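Long-range contact in butyryl-CoA dehydrogenase (Marinomonas mediterranea, PDB 6CXT), which belongs to the acyl-CoA dehydrogenase family of flavoproteins and binds flavin-adenine dinucleotide as its cofactor: residues 146-160 against 207-221. Numbering follows the deposited sequence.
With FAD (flavin-adenine dinucleotide), chain D.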
ATOM      1  N   ASP B 146      41.073  27.894  27.937  1.00 37.02           N
ATOM      2  CA  ASP B 146      41.392  26.756  27.069  1.00 39.79           C
ATOM      3  C   ASP B 146      40.374  25.582  27.184  1.00 34.52           C
ATOM      4  O   ASP B 146      40.672  24.465  26.763  1.00 36.01           O
ATOM      5  CB  ASP B 146      42.780  26.209  27.415  1.00 42.30           C
ATOM      6  CG  ASP B 146      43.925  26.981  26.745  1.00 51.98           C
ATOM      7  OD1 ASP B 146      43.690  28.020  26.086  1.00 52.41           O
ATOM      8  OD2 ASP B 146      45.072  26.523  26.895  1.00 52.15           O
ATOM      9  N   TYR B 147      39.225  25.835  27.788  1.00 35.58           N
ATOM     10  CA  TYR B 147      38.285  24.742  28.154  1.00 37.30           C
ATOM     11  C   TYR B 147      36.895  25.138  27.747  1.00 34.72           C
ATOM     12  O   TYR B 147      36.598  26.323  27.557  1.00 33.59           O
ATOM     13  CB  TYR B 147      38.311  24.423  29.672  1.00 33.16           C
ATOM     14  CG  TYR B 147      39.631  23.884  30.123  1.00 39.67           C
ATOM     15  CD1 TYR B 147      40.705  24.759  30.484  1.00 38.62           C
ATOM     16  CD2 TYR B 147      39.845  22.501  30.177  1.00 37.19           C
ATOM     17  CE1 TYR B 147      41.945  24.240  30.861  1.00 41.55           C
ATOM     18  CE2 TYR B 147      41.076  21.980  30.560  1.00 43.07           C
ATOM     19  CZ  TYR B 147      42.118  22.851  30.902  1.00 43.19           C
ATOM     20  OH  TYR B 147      43.291  22.281  31.281  1.00 44.62           O
ATOM     21  N   TYR B 148      36.027  24.131  27.617  1.00 33.44           N
ATOM     22  CA  TYR B 148      34.616  24.393  27.436  1.00 30.80           C
ATOM     23  C   TYR B 148      33.883  23.753  28.552  1.00 26.72           C
ATOM     24  O   TYR B 148      34.317  22.731  29.013  1.00 29.80           O
ATOM     25  CB  TYR B 148      34.141  23.785  26.126  1.00 33.22           C
ATOM     26  CG  TYR B 148      34.449  24.616  24.923  1.00 31.30           C
ATOM     27  CD1 TYR B 148      33.578  25.631  24.518  1.00 30.92           C
ATOM     28  CD2 TYR B 148      35.600  24.375  24.181  1.00 33.75           C
ATOM     29  CE1 TYR B 148      33.853  26.398  23.384  1.00 37.32           C
ATOM     30  CE2 TYR B 148      35.880  25.113  23.038  1.00 35.13           C
ATOM     31  CZ  TYR B 148      35.017  26.123  22.650  1.00 35.91           C
ATOM     32  OH  TYR B 148      35.328  26.857  21.521  1.00 44.49           O
ATOM     33  N   VAL B 149      32.827  24.400  29.015  1.00 25.86           N
ATOM     34  CA  VAL B 149      31.965  23.846  30.029  1.00 28.61           C
ATOM     35  C   VAL B 149      30.651  23.460  29.325  1.00 28.12           C
ATOM     36  O   VAL B 149      29.944  24.332  28.761  1.00 31.81           O
ATOM     37  CB  VAL B 149      31.736  24.877  31.151  1.00 29.02           C
ATOM     38  CG1 VAL B 149      30.746  24.410  32.213  1.00 26.69           C
ATOM     39  CG2 VAL B 149      33.096  25.221  31.801  1.00 28.51           C
ATOM     40  N   LEU B 150      30.300  22.175  29.448  1.00 31.43           N
ATOM     41  CA  LEU B 150      29.135  21.594  28.744  1.00 28.94           C
ATOM     42  C   LEU B 150      28.040  21.323  29.747  1.00 27.77           C
ATOM     43  O   LEU B 150      28.291  20.783  30.851  1.00 26.62           O
ATOM     44  CB  LEU B 150      29.539  20.317  28.016  1.00 32.57           C
ATOM     45  CG  LEU B 150      30.014  20.453  26.569  1.00 37.45           C
ATOM     46  CD1 LEU B 150      31.392  21.120  26.415  1.00 35.91           C
ATOM     47  CD2 LEU B 150      30.005  19.090  25.886  1.00 36.76           C
ATOM     48  N   ASN B 151      26.828  21.730  29.385  1.00 24.67           N
ATOM     49  CA  ASN B 151      25.739  21.568  30.245  1.00 27.26           C
ATOM     50  C   ASN B 151      24.477  21.142  29.481  1.00 27.78           C
ATOM     51  O   ASN B 151      24.015  21.886  28.627  1.00 24.69           O
ATOM     52  CB  ASN B 151      25.485  22.883  30.944  1.00 30.51           C
ATOM     53  CG  ASN B 151      24.859  22.689  32.279  1.00 41.59           C
ATOM     54  OD1 ASN B 151      25.488  22.187  33.220  1.00 39.53           O
ATOM     55  ND2 ASN B 151      23.591  23.059  32.375  1.00 44.63           N
ATOM     56  N   GLY B 152      23.897  19.984  29.815  1.00 27.22           N
ATOM     57  CA  GLY B 152      22.561  19.640  29.233  1.00 26.06           C
ATOM     58  C   GLY B 152      22.329  18.128  29.287  1.00 28.18           C
ATOM     59  O   GLY B 152      23.244  17.367  29.633  1.00 28.15           O
ATOM     60  N   GLY B 153      21.100  17.711  28.964  1.00 25.90           N
ATOM     61  CA  GLY B 153      20.718  16.252  28.888  1.00 23.25           C
ATOM     62  C   GLY B 153      20.592  15.786  27.420  1.00 21.03           C
ATOM     63  O   GLY B 153      20.173  16.556  26.550  1.00 22.74           O
ATOM     64  N   LYS B 154      21.017  14.561  27.143  1.00 22.66           N
ATOM     65  CA  LYS B 154      20.889  13.978  25.831  1.00 23.13           C
ATOM     66  C   LYS B 154      19.982  12.753  26.071  1.00 23.39           C
ATOM     67  O   LYS B 154      20.190  12.006  27.041  1.00 19.73           O
ATOM     68  CB  LYS B 154      22.267  13.634  25.229  1.00 22.31           C
ATOM     69  CG  LYS B 154      23.108  14.861  24.801  1.00 23.70           C
ATOM     70  CD  LYS B 154      22.332  15.849  23.901  1.00 22.60           C
ATOM     71  CE  LYS B 154      23.274  16.809  23.165  1.00 20.99           C
ATOM     72  NZ  LYS B 154      22.467  17.741  22.299  1.00 19.26           N
ATOM     73  N   SER B 155      18.958  12.569  25.239  1.00 23.44           N
ATOM     74  CA  SER B 155      17.867  11.718  25.729  1.00 24.38           C
ATOM     75  C   SER B 155      17.860  10.217  25.241  1.00 26.27           C
ATOM     76  O   SER B 155      17.318   9.323  25.963  1.00 29.08           O
ATOM     77  CB  SER B 155      16.540  12.417  25.482  1.00 26.28           C
ATOM     78  OG  SER B 155      16.528  12.581  24.073  1.00 36.00           O
ATOM     79  N   TYR B 156      18.474   9.948  24.099  1.00 21.10           N
ATOM     80  CA  TYR B 156      18.407   8.582  23.498  1.00 20.60           C
ATOM     81  C   TYR B 156      19.778   8.287  22.957  1.00 18.89           C
ATOM     82  O   TYR B 156      20.029   8.386  21.761  1.00 20.49           O
ATOM     83  CB  TYR B 156      17.419   8.551  22.324  1.00 19.47           C
ATOM     84  CG  TYR B 156      16.030   8.879  22.745  1.00 21.28           C
ATOM     85  CD1 TYR B 156      15.331   8.021  23.623  1.00 22.71           C
ATOM     86  CD2 TYR B 156      15.406  10.046  22.307  1.00 20.95           C
ATOM     87  CE1 TYR B 156      14.064   8.336  24.050  1.00 24.59           C
ATOM     88  CE2 TYR B 156      14.117  10.376  22.737  1.00 22.05           C
ATOM     89  CZ  TYR B 156      13.454   9.497  23.588  1.00 22.55           C
ATOM     90  OH  TYR B 156      12.202   9.735  24.059  1.00 25.63           O
ATOM     91  N   VAL B 157      20.708   7.958  23.846  1.00 18.47           N
ATOM     92  CA  VAL B 157      22.063   7.728  23.402  1.00 17.00           C
ATOM     93  C   VAL B 157      22.321   6.231  23.250  1.00 17.75           C
ATOM     94  O   VAL B 157      22.389   5.510  24.264  1.00 16.83           O
ATOM     95  CB  VAL B 157      23.038   8.383  24.429  1.00 18.57           C
ATOM     96  CG1 VAL B 157      24.463   8.241  23.951  1.00 16.46           C
ATOM     97  CG2 VAL B 157      22.666   9.901  24.539  1.00 16.99           C
ATOM     98  N   THR B 158      22.522   5.779  21.993  1.00 18.02           N
ATOM     99  CA  THR B 158      22.887   4.409  21.749  1.00 17.90           C
ATOM    100  C   THR B 158      24.325   4.199  22.285  1.00 20.41           C
ATOM    101  O   THR B 158      25.212   5.049  22.037  1.00 20.54           O
ATOM    102  CB  THR B 158      22.776   4.099  20.237  1.00 17.24           C
ATOM    103  OG1 THR B 158      21.379   4.056  19.885  1.00 17.39           O
ATOM    104  CG2 THR B 158      23.411   2.749  19.906  1.00 17.95           C
ATOM    105  N   ASN B 159      24.543   3.096  23.006  1.00 17.60           N
ATOM    106  CA  ASN B 159      25.801   2.845  23.680  1.00 19.03           C
ATOM    107  C   ASN B 159      26.021   3.770  24.894  1.00 18.99           C
ATOM    108  O   ASN B 159      27.152   3.808  25.399  1.00 19.13           O
ATOM    109  CB  ASN B 159      27.021   2.978  22.735  1.00 17.79           C
ATOM    110  CG  ASN B 159      26.939   2.040  21.542  1.00 21.37           C
ATOM    111  OD1 ASN B 159      26.227   1.029  21.585  1.00 19.15           O
ATOM    112  ND2 ASN B 159      27.658   2.364  20.487  1.00 19.36           N
ATOM    113  N   GLY B 160      24.998   4.492  25.333  1.00 19.87           N
ATOM    114  CA  GLY B 160      25.134   5.439  26.468  1.00 19.80           C
ATOM    115  C   GLY B 160      25.834   4.811  27.678  1.00 21.62           C
ATOM    116  O   GLY B 160      26.837   5.402  28.233  1.00 17.43           O
ATOM    117  N   ALA B 207      21.906  -3.288  21.906  1.00 16.90           N
ATOM    118  CA  ALA B 207      22.417  -1.907  21.718  1.00 17.58           C
ATOM    119  C   ALA B 207      21.824  -1.110  22.872  1.00 16.47           C
ATOM    120  O   ALA B 207      20.645  -0.789  22.857  1.00 17.51           O
ATOM    121  CB  ALA B 207      21.988  -1.318  20.361  1.00 16.69           C
ATOM    122  N   PRO B 208      22.643  -0.743  23.879  1.00 18.71           N
ATOM    123  CA  PRO B 208      22.087   0.019  24.994  1.00 17.33           C
ATOM    124  C   PRO B 208      21.529   1.349  24.508  1.00 16.33           C
ATOM    125  O   PRO B 208      22.097   1.941  23.576  1.00 19.58           O
ATOM    126  CB  PRO B 208      23.325   0.327  25.878  1.00 17.16           C
ATOM    127  CG  PRO B 208      24.294  -0.677  25.498  1.00 18.11           C
ATOM    128  CD  PRO B 208      24.090  -0.957  24.020  1.00 18.32           C
ATOM    129  N   LEU B 209      20.448   1.806  25.125  1.00 16.18           N
ATOM    130  CA  LEU B 209      19.906   3.141  24.828  1.00 17.69           C
ATOM    131  C   LEU B 209      19.723   3.849  26.177  1.00 15.84           C
ATOM    132  O   LEU B 209      19.070   3.347  27.078  1.00 16.78           O
ATOM    133  CB  LEU B 209      18.541   3.040  24.076  1.00 15.60           C
ATOM    134  CG  LEU B 209      18.039   4.356  23.507  1.00 16.77           C
ATOM    135  CD1 LEU B 209      18.966   4.964  22.458  1.00 16.43           C
ATOM    136  CD2 LEU B 209      16.644   4.162  22.890  1.00 16.63           C
ATOM    137  N   ASN B 210      20.261   5.067  26.300  1.00 17.00           N
ATOM    138  CA  ASN B 210      20.250   5.687  27.616  1.00 16.59           C
ATOM    139  C   ASN B 210      20.083   7.200  27.581  1.00 18.09           C
ATOM    140  O   ASN B 210      20.531   7.871  26.654  1.00 17.25           O
ATOM    141  CB  ASN B 210      21.655   5.467  28.299  1.00 16.97           C
ATOM    142  CG  ASN B 210      22.107   4.044  28.273  1.00 16.15           C
ATOM    143  OD1 ASN B 210      22.711   3.609  27.297  1.00 17.34           O
ATOM    144  ND2 ASN B 210      21.838   3.302  29.362  1.00 15.83           N
ATOM    145  N   GLN B 211      19.533   7.716  28.663  1.00 17.99           N
ATOM    146  CA  GLN B 211      19.612   9.159  28.941  1.00 21.50           C
ATOM    147  C   GLN B 211      21.043   9.450  29.507  1.00 20.23           C
ATOM    148  O   GLN B 211      21.555   8.667  30.331  1.00 18.31           O
ATOM    149  CB  GLN B 211      18.552   9.494  29.973  1.00 24.82           C
ATOM    150  CG  GLN B 211      18.330  10.978  30.135  1.00 36.61           C
ATOM    151  CD  GLN B 211      16.967  11.236  30.691  1.00 50.02           C
ATOM    152  OE1 GLN B 211      16.649  10.802  31.802  1.00 54.12           O
ATOM    153  NE2 GLN B 211      16.129  11.908  29.908  1.00 56.07           N
ATOM    154  N   VAL B 212      21.640  10.549  29.050  1.00 20.50           N
ATOM    155  CA  VAL B 212      22.972  10.949  29.527  1.00 21.46           C
ATOM    156  C   VAL B 212      22.836  12.425  29.868  1.00 22.38           C
ATOM    157  O   VAL B 212      22.288  13.195  29.049  1.00 24.75           O
ATOM    158  CB  VAL B 212      24.107  10.756  28.501  1.00 20.89           C
ATOM    159  CG1 VAL B 212      25.474  11.122  29.155  1.00 21.52           C
ATOM    160  CG2 VAL B 212      24.171   9.299  27.973  1.00 21.61           C
ATOM    161  N   PHE B 213      23.254  12.796  31.091  1.00 21.85           N
ATOM    162  CA  PHE B 213      23.213  14.217  31.535  1.00 23.32           C
ATOM    163  C   PHE B 213      24.659  14.750  31.700  1.00 24.59           C
ATOM    164  O   PHE B 213      25.556  14.018  32.153  1.00 22.02           O
ATOM    165  CB  PHE B 213      22.347  14.424  32.803  1.00 26.98           C
ATOM    166  CG  PHE B 213      21.989  15.886  33.036  1.00 40.46           C
ATOM    167  CD1 PHE B 213      20.858  16.470  32.413  1.00 41.09           C
ATOM    168  CD2 PHE B 213      22.821  16.744  33.840  1.00 47.49           C
ATOM    169  CE1 PHE B 213      20.552  17.838  32.600  1.00 46.15           C
ATOM    170  CE2 PHE B 213      22.505  18.113  34.013  1.00 40.81           C
ATOM    171  CZ  PHE B 213      21.379  18.654  33.393  1.00 43.59           C
ATOM    172  N   PHE B 214      24.872  15.990  31.271  1.00 23.98           N
ATOM    173  CA  PHE B 214      26.187  16.637  31.366  1.00 23.72           C
ATOM    174  C   PHE B 214      25.963  17.813  32.287  1.00 24.52           C
ATOM    175  O   PHE B 214      25.258  18.782  31.942  1.00 24.52           O
ATOM    176  CB  PHE B 214      26.668  17.047  29.987  1.00 23.14           C
ATOM    177  CG  PHE B 214      26.880  15.888  29.053  1.00 23.48           C
ATOM    178  CD1 PHE B 214      28.081  15.169  29.040  1.00 22.63           C
ATOM    179  CD2 PHE B 214      25.850  15.496  28.167  1.00 24.36           C
ATOM    180  CE1 PHE B 214      28.310  14.097  28.179  1.00 24.02           C
ATOM    181  CE2 PHE B 214      26.068  14.408  27.295  1.00 22.87           C
ATOM    182  CZ  PHE B 214      27.278  13.705  27.292  1.00 24.56           C
ATOM    183  N   ASP B 215      26.449  17.669  33.511  1.00 25.55           N
ATOM    184  CA  ASP B 215      26.264  18.689  34.552  1.00 29.89           C
ATOM    185  C   ASP B 215      27.599  19.424  34.693  1.00 30.04           C
ATOM    186  O   ASP B 215      28.526  18.916  35.372  1.00 26.30           O
ATOM    187  CB  ASP B 215      25.855  18.010  35.869  1.00 32.00           C
ATOM    188  CG  ASP B 215      25.780  18.972  37.057  1.00 36.51           C
ATOM    189  OD1 ASP B 215      25.733  20.191  36.889  1.00 35.60           O
ATOM    190  OD2 ASP B 215      25.731  18.481  38.196  1.00 39.17           O
ATOM    191  N   ASN B 216      27.708  20.576  34.019  1.00 31.31           N
ATOM    192  CA  ASN B 216      28.944  21.398  34.070  1.00 31.32           C
ATOM    193  C   ASN B 216      30.179  20.574  33.867  1.00 29.42           C
ATOM    194  O   ASN B 216      31.048  20.480  34.739  1.00 29.62           O
ATOM    195  CB  ASN B 216      29.000  22.214  35.388  1.00 36.61           C
ATOM    196  CG  ASN B 216      27.973  23.364  35.393  1.00 44.44           C
ATOM    197  OD1 ASN B 216      27.875  24.153  34.434  1.00 47.33           O
ATOM    198  ND2 ASN B 216      27.191  23.450  36.456  1.00 51.80           N
ATOM    199  N   CYS B 217      30.252  19.932  32.713  1.00 26.40           N
ATOM    200  CA  CYS B 217      31.365  19.088  32.378  1.00 22.63           C
ATOM    201  C   CYS B 217      32.375  20.009  31.751  1.00 28.76           C
ATOM    202  O   CYS B 217      32.058  20.687  30.756  1.00 31.45           O
ATOM    203  CB  CYS B 217      30.943  18.011  31.342  1.00 23.15           C
ATOM    204  SG  CYS B 217      29.906  16.782  32.145  1.00 27.13           S
ATOM    205  N   THR B 218      33.598  19.984  32.293  1.00 26.65           N
ATOM    206  CA  THR B 218      34.712  20.736  31.738  1.00 25.04           C
ATOM    207  C   THR B 218      35.588  19.927  30.881  1.00 24.84           C
ATOM    208  O   THR B 218      36.167  18.910  31.305  1.00 27.32           O
ATOM    209  CB  THR B 218      35.497  21.414  32.911  1.00 26.50           C
ATOM    210  OG1 THR B 218      34.568  22.296  33.527  1.00 28.71           O
ATOM    211  CG2 THR B 218      36.701  22.179  32.386  1.00 29.05           C
ATOM    212  N   ILE B 219      35.747  20.357  29.637  1.00 24.00           N
ATOM    213  CA  ILE B 219      36.694  19.635  28.797  1.00 26.22           C
ATOM    214  C   ILE B 219      37.665  20.601  28.084  1.00 26.35           C
ATOM    215  O   ILE B 219      37.292  21.739  27.756  1.00 28.90           O
ATOM    216  CB  ILE B 219      35.975  18.779  27.701  1.00 30.22           C
ATOM    217  CG1 ILE B 219      35.087  19.689  26.858  1.00 28.41           C
ATOM    218  CG2 ILE B 219      35.083  17.673  28.328  1.00 30.00           C
ATOM    219  CD1 ILE B 219      34.553  18.985  25.634  1.00 32.99           C
ATOM    220  N   HIS B 220      38.852  20.097  27.797  1.00 28.28           N
ATOM    221  CA  HIS B 220      39.847  20.889  27.111  1.00 37.52           C
ATOM    222  C   HIS B 220      39.394  21.129  25.679  1.00 40.35           C
ATOM    223  O   HIS B 220      38.782  20.258  25.063  1.00 37.95           O
ATOM    224  CB  HIS B 220      41.195  20.196  27.114  1.00 40.89           C
ATOM    225  CG  HIS B 220      42.304  21.093  26.680  1.00 51.11           C
ATOM    226  ND1 HIS B 220      42.851  21.046  25.418  1.00 52.91           N
ATOM    227  CD2 HIS B 220      42.930  22.110  27.324  1.00 55.81           C
ATOM    228  CE1 HIS B 220      43.781  21.978  25.308  1.00 57.86           C
ATOM    229  NE2 HIS B 220      43.850  22.636  26.450  1.00 53.53           N
ATOM    230  N   LYS B 221      39.702  22.308  25.156  1.00 38.37           N
ATOM    231  CA  LYS B 221      39.330  22.674  23.790  1.00 38.29           C
ATOM    232  C   LYS B 221      39.872  21.731  22.721  1.00 32.96           C
ATOM    233  O   LYS B 221      39.265  21.649  21.662  1.00 36.52           O
ATOM    234  CB  LYS B 221      39.739  24.118  23.472  1.00 43.82           C
ATOM    235  CG  LYS B 221      41.244  24.282  23.321  1.00 43.01           C
ATOM    236  CD  LYS B 221      41.598  25.711  22.958  1.00 45.41           C
ATOM    237  CE  LYS B 221      43.109  25.862  22.891  1.00 51.97           C
ATOM    238  NZ  LYS B 221      43.430  27.285  22.620  1.00 51.19           N
TER
HETATM  239  PA  FAD D 401       9.901  13.571  16.965  1.00 20.46           P
HETATM  240  O1A FAD D 401      11.005  14.334  16.259  1.00 22.42           O
HETATM  241  O2A FAD D 401       9.127  14.084  18.168  1.00 21.99           O
HETATM  242  O5B FAD D 401       8.864  13.056  15.821  1.00 21.52           O
HETATM  243  C5B FAD D 401       7.581  12.473  16.144  1.00 20.34           C
HETATM  244  C4B FAD D 401       6.854  12.328  14.791  1.00 20.31           C
HETATM  245  O4B FAD D 401       6.738  13.626  14.155  1.00 21.79           O
HETATM  246  C3B FAD D 401       7.635  11.426  13.842  1.00 21.48           C
HETATM  247  O3B FAD D 401       6.624  10.761  13.074  1.00 21.94           O
HETATM  248  C2B FAD D 401       8.347  12.441  12.920  1.00 21.26           C
HETATM  249  O2B FAD D 401       8.735  11.897  11.634  1.00 21.53           O
HETATM  250  C1B FAD D 401       7.304  13.598  12.856  1.00 21.91           C
HETATM  251  N9A FAD D 401       7.998  14.842  12.463  1.00 22.91           N
HETATM  252  C8A FAD D 401       8.853  15.586  13.215  1.00 25.45           C
HETATM  253  N7A FAD D 401       9.375  16.611  12.454  1.00 25.52           N
HETATM  254  C5A FAD D 401       8.862  16.503  11.197  1.00 24.61           C
HETATM  255  C6A FAD D 401       8.960  17.232   9.905  1.00 26.22           C
HETATM  256  N6A FAD D 401       9.783  18.330   9.751  1.00 23.55           N
HETATM  257  N1A FAD D 401       8.229  16.750   8.854  1.00 26.22           N
HETATM  258  C2A FAD D 401       7.415  15.644   8.941  1.00 24.88           C
HETATM  259  N3A FAD D 401       7.274  14.961  10.100  1.00 20.63           N
HETATM  260  C4A FAD D 401       7.953  15.324  11.222  1.00 22.65           C
HETATM  261  N1  FAD D 401      19.701   9.902  19.052  1.00 22.50           N
HETATM  262  C2  FAD D 401      21.023  10.218  19.300  1.00 23.13           C
HETATM  263  O2  FAD D 401      21.285  11.445  19.427  1.00 25.50           O
HETATM  264  N3  FAD D 401      22.014   9.288  19.422  1.00 23.03           N
HETATM  265  C4  FAD D 401      21.739   7.970  19.364  1.00 23.31           C
HETATM  266  O4  FAD D 401      22.648   7.148  19.486  1.00 24.02           O
HETATM  267  C4X FAD D 401      20.320   7.542  19.111  1.00 23.41           C
HETATM  268  N5  FAD D 401      19.939   6.246  19.064  1.00 23.01           N
HETATM  269  C5X FAD D 401      18.642   5.860  18.904  1.00 21.15           C
HETATM  270  C6  FAD D 401      18.351   4.469  18.879  1.00 20.91           C
HETATM  271  C7  FAD D 401      17.012   4.050  18.734  1.00 21.95           C
HETATM  272  C7M FAD D 401      16.708   2.573  18.747  1.00 20.66           C
HETATM  273  C8  FAD D 401      15.930   5.041  18.600  1.00 22.01           C
HETATM  274  C8M FAD D 401      14.515   4.600  18.429  1.00 19.36           C
HETATM  275  C9  FAD D 401      16.216   6.423  18.591  1.00 20.05           C
HETATM  276  C9A FAD D 401      17.555   6.851  18.736  1.00 21.96           C
HETATM  277  N10 FAD D 401      17.906   8.239  18.769  1.00 20.75           N
HETATM  278  C10 FAD D 401      19.285   8.598  18.961  1.00 24.46           C
HETATM  279  C1' FAD D 401      16.899   9.284  18.651  1.00 20.19           C
HETATM  280  C2' FAD D 401      16.421   9.362  17.182  1.00 21.25           C
HETATM  281  O2' FAD D 401      17.399   9.914  16.284  1.00 22.41           O
HETATM  282  C3' FAD D 401      15.088  10.091  17.154  1.00 21.65           C
HETATM  283  O3' FAD D 401      14.144   9.239  17.835  1.00 21.00           O
HETATM  284  C4' FAD D 401      14.563  10.596  15.799  1.00 21.48           C
HETATM  285  O4' FAD D 401      15.421  11.669  15.292  1.00 23.58           O
HETATM  286  C5' FAD D 401      13.133  11.140  15.924  1.00 23.40           C
HETATM  287  O5' FAD D 401      13.108  12.077  17.008  1.00 21.91           O
HETATM  288  P   FAD D 401      11.986  11.949  18.104  1.00 22.98           P
HETATM  289  O1P FAD D 401      12.125  13.089  19.116  1.00 22.41           O
HETATM  290  O2P FAD D 401      11.924  10.565  18.722  1.00 21.90           O
HETATM  291  O3P FAD D 401      10.571  12.163  17.379  1.00 20.24           O
HETATM  292  O   HOH W   1      24.123  21.688  35.502  1.00 50.30           O
HETATM  293  O   HOH W   2      20.109   1.744  21.083  1.00 20.90           O
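The H220 imidazole turns its edge to one face of the Y147 phenol, an edge-to-face pair with planes at 83° and CD2 of H220 3.7 Å from CE2 of Y147. One face of the imidazole lies against D146 O. Beside this pair, D146 OD1 forms a long salt bridge with K221 NZ (3.6 Å). F213, with CG anti to its backbone N (chi1 -164°), lays a ring face over the G152-G153 peptide, CD1 lying 3.5 Å from G153 CA; the F214 ring meets K154 CG and C217 SG at its edge. Antiparallel backbone pairing joins the strands, interrupted by two bulges. At the first, a G1 bulge, N216 and C217 both face L150; N151 OD1 accepts N216 N in its carbonyl plane (2.9 Å), and a water links the same oxygen to D215 OD1. Past the second, V157 O accepts N210 N across the strands and, from the opposite face of its plane, G160 N, which closes the type II turn from V157 to G160. This end of the strand pair holds the flavin: T158 donates its backbone N to FAD O4 (2.9 Å) and OG1 to FAD N5 (2.7 Å), while L209 CD1 packs on FAD C6 (3.7 Å). The side chain of T158 also lies near bound FK4. Both strands are central in the antiparallel sheet of the middle domain, 147-158 flanked by 140-144 and 209-220 by 193-195. L150, F214 and I219 pack on strand 181-187 of the mixed four-stranded sheet, K154 reaches E127 in a salt bridge, and T158 and N159 touch helix 81-101.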